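Local coordinates for AvrRxo1-ORF2 (Xanthomonas oryzae pv. oryzicola, PDB 4Z8T), which binds the type III effector AvrRxo1-ORF1, which carries a polynucleotide kinase domain, and probably serves as its chaperone-like partner, at residues B[43-54]-B[65-73]. Numbering follows the deposited sequence.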
ATOM      1  N   PHE B  43      16.505   4.203  21.801  1.00 36.41           N
ATOM      2  CA  PHE B  43      17.457   4.857  20.911  1.00 36.86           C
ATOM      3  C   PHE B  43      18.277   5.931  21.617  1.00 40.64           C
ATOM      4  O   PHE B  43      17.729   6.856  22.229  1.00 40.90           O
ATOM      5  CB  PHE B  43      16.794   5.438  19.663  1.00 36.46           C
ATOM      6  CG  PHE B  43      17.784   5.993  18.677  1.00 36.67           C
ATOM      7  CD1 PHE B  43      18.516   5.142  17.860  1.00 34.20           C
ATOM      8  CD2 PHE B  43      18.011   7.358  18.592  1.00 38.63           C
ATOM      9  CE1 PHE B  43      19.445   5.645  16.966  1.00 36.71           C
ATOM     10  CE2 PHE B  43      18.937   7.864  17.697  1.00 38.40           C
ATOM     11  CZ  PHE B  43      19.652   7.007  16.886  1.00 35.48           C
ATOM     12  N   ASP B  44      19.596   5.799  21.484  1.00 42.30           N
ATOM     13  CA  ASP B  44      20.576   6.636  22.164  1.00 45.28           C
ATOM     14  C   ASP B  44      21.620   7.041  21.124  1.00 43.90           C
ATOM     15  O   ASP B  44      22.530   6.269  20.831  1.00 45.48           O
ATOM     16  CB  ASP B  44      21.221   5.814  23.291  1.00 46.94           C
ATOM     17  CG  ASP B  44      22.262   6.588  24.092  1.00 53.58           C
ATOM     18  OD1 ASP B  44      23.137   7.259  23.500  1.00 54.27           O
ATOM     19  OD2 ASP B  44      22.222   6.488  25.336  1.00 51.03           O
ATOM     20  N   LEU B  45      21.483   8.245  20.569  1.00 42.38           N
ATOM     21  CA  LEU B  45      22.371   8.706  19.496  1.00 47.33           C
ATOM     22  C   LEU B  45      23.836   8.736  19.928  1.00 50.77           C
ATOM     23  O   LEU B  45      24.726   8.332  19.177  1.00 51.88           O
ATOM     24  CB  LEU B  45      21.941  10.087  18.985  1.00 46.36           C
ATOM     25  CG  LEU B  45      22.833  10.684  17.890  1.00 48.06           C
ATOM     26  CD1 LEU B  45      22.827   9.799  16.645  1.00 49.90           C
ATOM     27  CD2 LEU B  45      22.434  12.117  17.543  1.00 48.11           C
ATOM     28  N   GLU B  46      24.078   9.206  21.148  1.00 52.56           N
ATOM     29  CA  GLU B  46      25.435   9.316  21.664  1.00 52.08           C
ATOM     30  C   GLU B  46      26.111   7.954  21.825  1.00 51.89           C
ATOM     31  O   GLU B  46      27.279   7.797  21.468  1.00 54.73           O
ATOM     32  CB  GLU B  46      25.443  10.099  22.979  1.00 58.04           C
ATOM     33  CG  GLU B  46      24.858  11.499  22.848  1.00 57.64           C
ATOM     34  CD  GLU B  46      24.930  12.293  24.138  1.00 64.44           C
ATOM     35  OE1 GLU B  46      25.390  11.736  25.161  1.00 63.70           O
ATOM     36  OE2 GLU B  46      24.524  13.476  24.128  1.00 66.03           O
ATOM     37  N   GLU B  47      25.384   6.972  22.352  1.00 48.69           N
ATOM     38  CA  GLU B  47      25.927   5.620  22.433  1.00 51.12           C
ATOM     39  C   GLU B  47      26.148   5.083  21.028  1.00 52.00           C
ATOM     40  O   GLU B  47      27.123   4.369  20.776  1.00 51.35           O
ATOM     41  CB  GLU B  47      25.001   4.669  23.197  1.00 51.75           C
ATOM     42  CG  GLU B  47      25.548   3.242  23.275  1.00 53.72           C
ATOM     43  CD  GLU B  47      24.494   2.207  23.637  1.00 53.74           C
ATOM     44  OE1 GLU B  47      23.420   2.595  24.146  1.00 54.91           O
ATOM     45  OE2 GLU B  47      24.743   0.999  23.411  1.00 54.42           O
ATOM     46  N   LEU B  48      25.232   5.422  20.123  1.00 50.02           N
ATOM     47  CA  LEU B  48      25.374   5.046  18.722  1.00 50.50           C
ATOM     48  C   LEU B  48      26.666   5.633  18.165  1.00 49.64           C
ATOM     49  O   LEU B  48      27.471   4.918  17.570  1.00 50.80           O
ATOM     50  CB  LEU B  48      24.175   5.524  17.894  1.00 47.72           C
ATOM     51  CG  LEU B  48      24.197   5.091  16.422  1.00 48.24           C
ATOM     52  CD1 LEU B  48      24.254   3.579  16.314  1.00 42.56           C
ATOM     53  CD2 LEU B  48      22.996   5.632  15.668  1.00 44.32           C
ATOM     54  N   GLU B  49      26.868   6.929  18.389  1.00 49.73           N
ATOM     55  CA  GLU B  49      28.027   7.643  17.850  1.00 52.15           C
ATOM     56  C   GLU B  49      29.371   7.190  18.428  1.00 54.28           C
ATOM     57  O   GLU B  49      30.423   7.676  18.014  1.00 55.98           O
ATOM     58  CB  GLU B  49      27.839   9.158  18.012  1.00 54.11           C
ATOM     59  CG  GLU B  49      26.871   9.751  16.994  1.00 52.22           C
ATOM     60  CD  GLU B  49      26.456  11.173  17.313  1.00 56.30           C
ATOM     61  OE1 GLU B  49      26.714  11.635  18.444  1.00 57.00           O
ATOM     62  OE2 GLU B  49      25.857  11.828  16.431  1.00 58.00           O
ATOM     63  N   LYS B  50      29.332   6.257  19.374  1.00 53.38           N
ATOM     64  CA  LYS B  50      30.551   5.665  19.918  1.00 54.68           C
ATOM     65  C   LYS B  50      31.049   4.523  19.048  1.00 56.15           C
ATOM     66  O   LYS B  50      32.254   4.310  18.913  1.00 58.79           O
ATOM     67  CB  LYS B  50      30.304   5.120  21.324  1.00 55.18           C
ATOM     68  CG  LYS B  50      30.496   6.126  22.434  1.00 55.02           C
ATOM     69  CD  LYS B  50      30.955   5.440  23.718  1.00 57.95           C
ATOM     70  CE  LYS B  50      29.925   5.595  24.818  1.00 54.16           C
ATOM     71  NZ  LYS B  50      29.158   6.859  24.637  1.00 54.30           N
ATOM     72  N   ILE B  51      30.107   3.793  18.463  1.00 53.33           N
ATOM     73  CA  ILE B  51      30.401   2.530  17.797  1.00 53.33           C
ATOM     74  C   ILE B  51      30.387   2.686  16.266  1.00 53.27           C
ATOM     75  O   ILE B  51      30.853   1.811  15.530  1.00 53.66           O
ATOM     76  CB  ILE B  51      29.428   1.429  18.308  1.00 53.59           C
ATOM     77  CG1 ILE B  51      29.695   1.147  19.793  1.00 55.71           C
ATOM     78  CG2 ILE B  51      29.533   0.146  17.504  1.00 53.07           C
ATOM     79  CD1 ILE B  51      30.073  -0.307  20.101  1.00 55.22           C
ATOM     80  N   CYS B  52      29.889   3.823  15.789  1.00 53.79           N
ATOM     81  CA  CYS B  52      29.943   4.124  14.360  1.00 53.61           C
ATOM     82  C   CYS B  52      29.850   5.615  14.069  1.00 53.83           C
ATOM     83  O   CYS B  52      29.513   6.418  14.942  1.00 55.27           O
ATOM     84  CB  CYS B  52      28.840   3.382  13.598  1.00 50.97           C
ATOM     85  SG  CYS B  52      27.165   3.884  14.051  1.00 49.92           S
ATOM     86  N   ASP B  53      30.143   5.966  12.822  1.00 56.14           N
ATOM     87  CA  ASP B  53      30.128   7.349  12.373  1.00 58.73           C
ATOM     88  C   ASP B  53      28.795   7.699  11.728  1.00 54.53           C
ATOM     89  O   ASP B  53      28.411   7.100  10.722  1.00 54.21           O
ATOM     90  CB  ASP B  53      31.251   7.571  11.362  1.00 61.23           C
ATOM     91  CG  ASP B  53      31.310   8.996  10.856  1.00 60.86           C
ATOM     92  OD1 ASP B  53      30.860   9.907  11.580  1.00 60.49           O
ATOM     93  OD2 ASP B  53      31.827   9.202   9.741  1.00 63.95           O
ATOM     94  N   THR B  54      28.101   8.675  12.306  1.00 55.10           N
ATOM     95  CA  THR B  54      26.832   9.157  11.773  1.00 53.33           C
ATOM     96  C   THR B  54      27.012  10.490  11.059  1.00 55.44           C
ATOM     97  O   THR B  54      26.039  11.117  10.632  1.00 54.70           O
ATOM     98  CB  THR B  54      25.801   9.360  12.895  1.00 54.58           C
ATOM     99  OG1 THR B  54      26.341  10.237  13.893  1.00 57.60           O
ATOM    100  CG2 THR B  54      25.430   8.027  13.528  1.00 51.24           C
ATOM    101  N   GLU B  65      18.605  17.241  12.467  1.00 54.94           N
ATOM    102  CA  GLU B  65      18.479  16.359  11.314  1.00 49.93           C
ATOM    103  C   GLU B  65      19.168  15.030  11.604  1.00 48.17           C
ATOM    104  O   GLU B  65      18.706  13.980  11.169  1.00 45.09           O
ATOM    105  CB  GLU B  65      19.043  17.010  10.041  1.00 48.55           C
ATOM    106  CG  GLU B  65      18.592  16.327   8.740  1.00 42.50           C
ATOM    107  CD  GLU B  65      19.097  17.025   7.485  1.00 39.60           C
ATOM    108  OE1 GLU B  65      19.015  16.419   6.386  1.00 33.04           O
ATOM    109  OE2 GLU B  65      19.568  18.181   7.593  1.00 42.05           O
ATOM    110  N   ARG B  66      20.260  15.067  12.361  1.00 48.38           N
ATOM    111  CA  ARG B  66      21.035  13.851  12.606  1.00 49.23           C
ATOM    112  C   ARG B  66      20.327  12.846  13.516  1.00 47.54           C
ATOM    113  O   ARG B  66      20.286  11.650  13.215  1.00 41.81           O
ATOM    114  CB  ARG B  66      22.422  14.190  13.152  1.00 51.56           C
ATOM    115  CG  ARG B  66      23.396  13.029  13.111  1.00 52.36           C
ATOM    116  CD  ARG B  66      24.833  13.509  12.930  1.00 54.62           C
ATOM    117  NE  ARG B  66      25.472  13.849  14.198  1.00 58.21           N
ATOM    118  CZ  ARG B  66      25.454  15.061  14.745  1.00 60.18           C
ATOM    119  NH1 ARG B  66      24.827  16.059  14.138  1.00 61.10           N
ATOM    120  NH2 ARG B  66      26.064  15.273  15.903  1.00 62.57           N
ATOM    121  N   ASN B  67      19.775  13.323  14.626  1.00 48.37           N
ATOM    122  CA  ASN B  67      19.023  12.441  15.503  1.00 45.11           C
ATOM    123  C   ASN B  67      17.806  11.908  14.769  1.00 41.96           C
ATOM    124  O   ASN B  67      17.528  10.707  14.798  1.00 39.84           O
ATOM    125  CB  ASN B  67      18.592  13.153  16.786  1.00 46.77           C
ATOM    126  CG  ASN B  67      18.002  12.195  17.808  1.00 44.76           C
ATOM    127  OD1 ASN B  67      18.715  11.377  18.393  1.00 44.18           O
ATOM    128  ND2 ASN B  67      16.695  12.285  18.020  1.00 46.30           N
ATOM    129  N   ASP B  68      17.097  12.806  14.092  1.00 43.08           N
ATOM    130  CA  ASP B  68      15.865  12.447  13.397  1.00 44.18           C
ATOM    131  C   ASP B  68      16.075  11.413  12.284  1.00 40.22           C
ATOM    132  O   ASP B  68      15.211  10.566  12.057  1.00 37.05           O
ATOM    133  CB  ASP B  68      15.149  13.699  12.867  1.00 45.63           C
ATOM    134  CG  ASP B  68      14.555  14.558  13.988  1.00 53.36           C
ATOM    135  OD1 ASP B  68      15.186  14.670  15.067  1.00 53.81           O
ATOM    136  OD2 ASP B  68      13.455  15.120  13.790  1.00 55.82           O
ATOM    137  N   ILE B  69      17.216  11.469  11.602  1.00 39.17           N
ATOM    138  CA  ILE B  69      17.531  10.474  10.580  1.00 32.82           C
ATOM    139  C   ILE B  69      17.714   9.082  11.189  1.00 32.07           C
ATOM    140  O   ILE B  69      17.113   8.104  10.727  1.00 27.99           O
ATOM    141  CB  ILE B  69      18.805  10.855   9.779  1.00 34.11           C
ATOM    142  CG1 ILE B  69      18.520  12.023   8.832  1.00 37.05           C
ATOM    143  CG2 ILE B  69      19.313   9.674   8.980  1.00 31.63           C
ATOM    144  CD1 ILE B  69      19.775  12.672   8.280  1.00 37.09           C
ATOM    145  N   TYR B  70      18.540   8.982  12.228  1.00 31.23           N
ATOM    146  CA  TYR B  70      18.904   7.673  12.749  1.00 29.26           C
ATOM    147  C   TYR B  70      17.896   7.085  13.718  1.00 25.82           C
ATOM    148  O   TYR B  70      17.718   5.873  13.753  1.00 26.76           O
ATOM    149  CB  TYR B  70      20.325   7.664  13.330  1.00 32.62           C
ATOM    150  CG  TYR B  70      21.345   7.791  12.235  1.00 35.93           C
ATOM    151  CD1 TYR B  70      21.615   6.721  11.389  1.00 36.82           C
ATOM    152  CD2 TYR B  70      21.999   8.987  12.014  1.00 41.31           C
ATOM    153  CE1 TYR B  70      22.526   6.839  10.364  1.00 39.71           C
ATOM    154  CE2 TYR B  70      22.913   9.113  10.997  1.00 42.40           C
ATOM    155  CZ  TYR B  70      23.171   8.037  10.178  1.00 44.58           C
ATOM    156  OH  TYR B  70      24.079   8.171   9.165  1.00 50.04           O
ATOM    157  N   GLU B  71      17.237   7.934  14.495  1.00 29.23           N
ATOM    158  CA  GLU B  71      16.200   7.438  15.393  1.00 33.64           C
ATOM    159  C   GLU B  71      15.084   6.830  14.554  1.00 29.20           C
ATOM    160  O   GLU B  71      14.637   5.709  14.808  1.00 26.41           O
ATOM    161  CB  GLU B  71      15.650   8.554  16.291  1.00 36.51           C
ATOM    162  CG  GLU B  71      14.171   8.373  16.645  1.00 37.44           C
ATOM    163  CD  GLU B  71      13.836   8.783  18.061  1.00 45.10           C
ATOM    164  OE1 GLU B  71      14.776   8.993  18.863  1.00 47.76           O
ATOM    165  OE2 GLU B  71      12.626   8.881  18.376  1.00 42.34           O
ATOM    166  N   ARG B  72      14.653   7.568  13.538  1.00 29.08           N
ATOM    167  CA  ARG B  72      13.582   7.095  12.669  1.00 27.24           C
ATOM    168  C   ARG B  72      13.986   5.830  11.916  1.00 25.11           C
ATOM    169  O   ARG B  72      13.212   4.881  11.831  1.00 25.11           O
ATOM    170  CB  ARG B  72      13.157   8.197  11.698  1.00 27.51           C
ATOM    171  CG  ARG B  72      12.179   7.739  10.648  1.00 30.23           C
ATOM    172  CD  ARG B  72      11.693   8.899   9.801  1.00 31.59           C
ATOM    173  NE  ARG B  72      10.870   9.806  10.589  1.00 38.62           N
ATOM    174  CZ  ARG B  72       9.597   9.567  10.896  1.00 33.99           C
ATOM    175  NH1 ARG B  72       8.925  10.445  11.621  1.00 36.01           N
ATOM    176  NH2 ARG B  72       8.997   8.449  10.477  1.00 31.96           N
HETATM  177  N   MSE B  73      15.200   5.801  11.380  1.00 23.63           N
HETATM  178  CA  MSE B  73      15.670   4.594  10.703  1.00 20.56           C
HETATM  179  C   MSE B  73      15.659   3.393  11.646  1.00 22.98           C
HETATM  180  O   MSE B  73      15.182   2.317  11.307  1.00 19.55           O
HETATM  181  CB  MSE B  73      17.073   4.807  10.120  1.00 21.62           C
HETATM  182  CG  MSE B  73      17.614   3.589   9.424  1.00 21.67           C
HETATM  183 SE   MSE B  73      19.439   3.928   8.823  1.00 30.62          SE
HETATM  184  CE  MSE B  73      19.053   5.438   7.706  1.00 25.15           C
TER
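Phe43 and Thr54, on the flanks of the short helix 45-51, pack on the same side of helix 63-77, both against Tyr70, and a salt bridge from Glu49 to Arg66 adds a polar link to this contact of a short helix and its flanking loop residues with a longer helix. The axes of 45-51 and 65-73 cross at 85° and come no nearer than 11.3 Å, which leaves room for side chains between them. Phe43 lays one ring face on the backbone of helix 63-77, its ring swung away from its own backbone N (chi1 -174°): Glu71 CA sits 3.6 Å from the ring centroid, almost on the ring normal, a CH-pi contact. The ring's CZ reaches Tyr70 CB at 3.7 Å, while Asn67 OD1 lies in plane at the ring edge and also touches Leu45 CB at 3.5 Å. Leu48 meets Tyr70 CB with its CD2 branch, the two side chains crossing at about a right angle. Tyr70 is sandwiched: Thr54 CG2 approaches one ring face, 3.9 Å from the centroid and offset toward the rim, and Ile69 CG2 of its own helix lies over the opposite face. Farther along, Arg66 NE donates to Glu49 OE2 at 3.0 Å; carboxylate and guanidinium planes are nearly parallel, but the acceptor is tilted out of the guanidinium plane. Thr54 OG1 adds a weak hydrogen bond to the same OE2, which may help steady the carboxylate. The near-perpendicular packing seats helix 45-51 and its flanks on one side of helix 63-77, with Leu84 of helix 84-94 against Phe43; from helix 63-77, Ile69 and Met73 also touch the AvrRxo1-ORF1 chain, and Glu65 OE1 hydrogen-bonds to Tyr164 N of that chain.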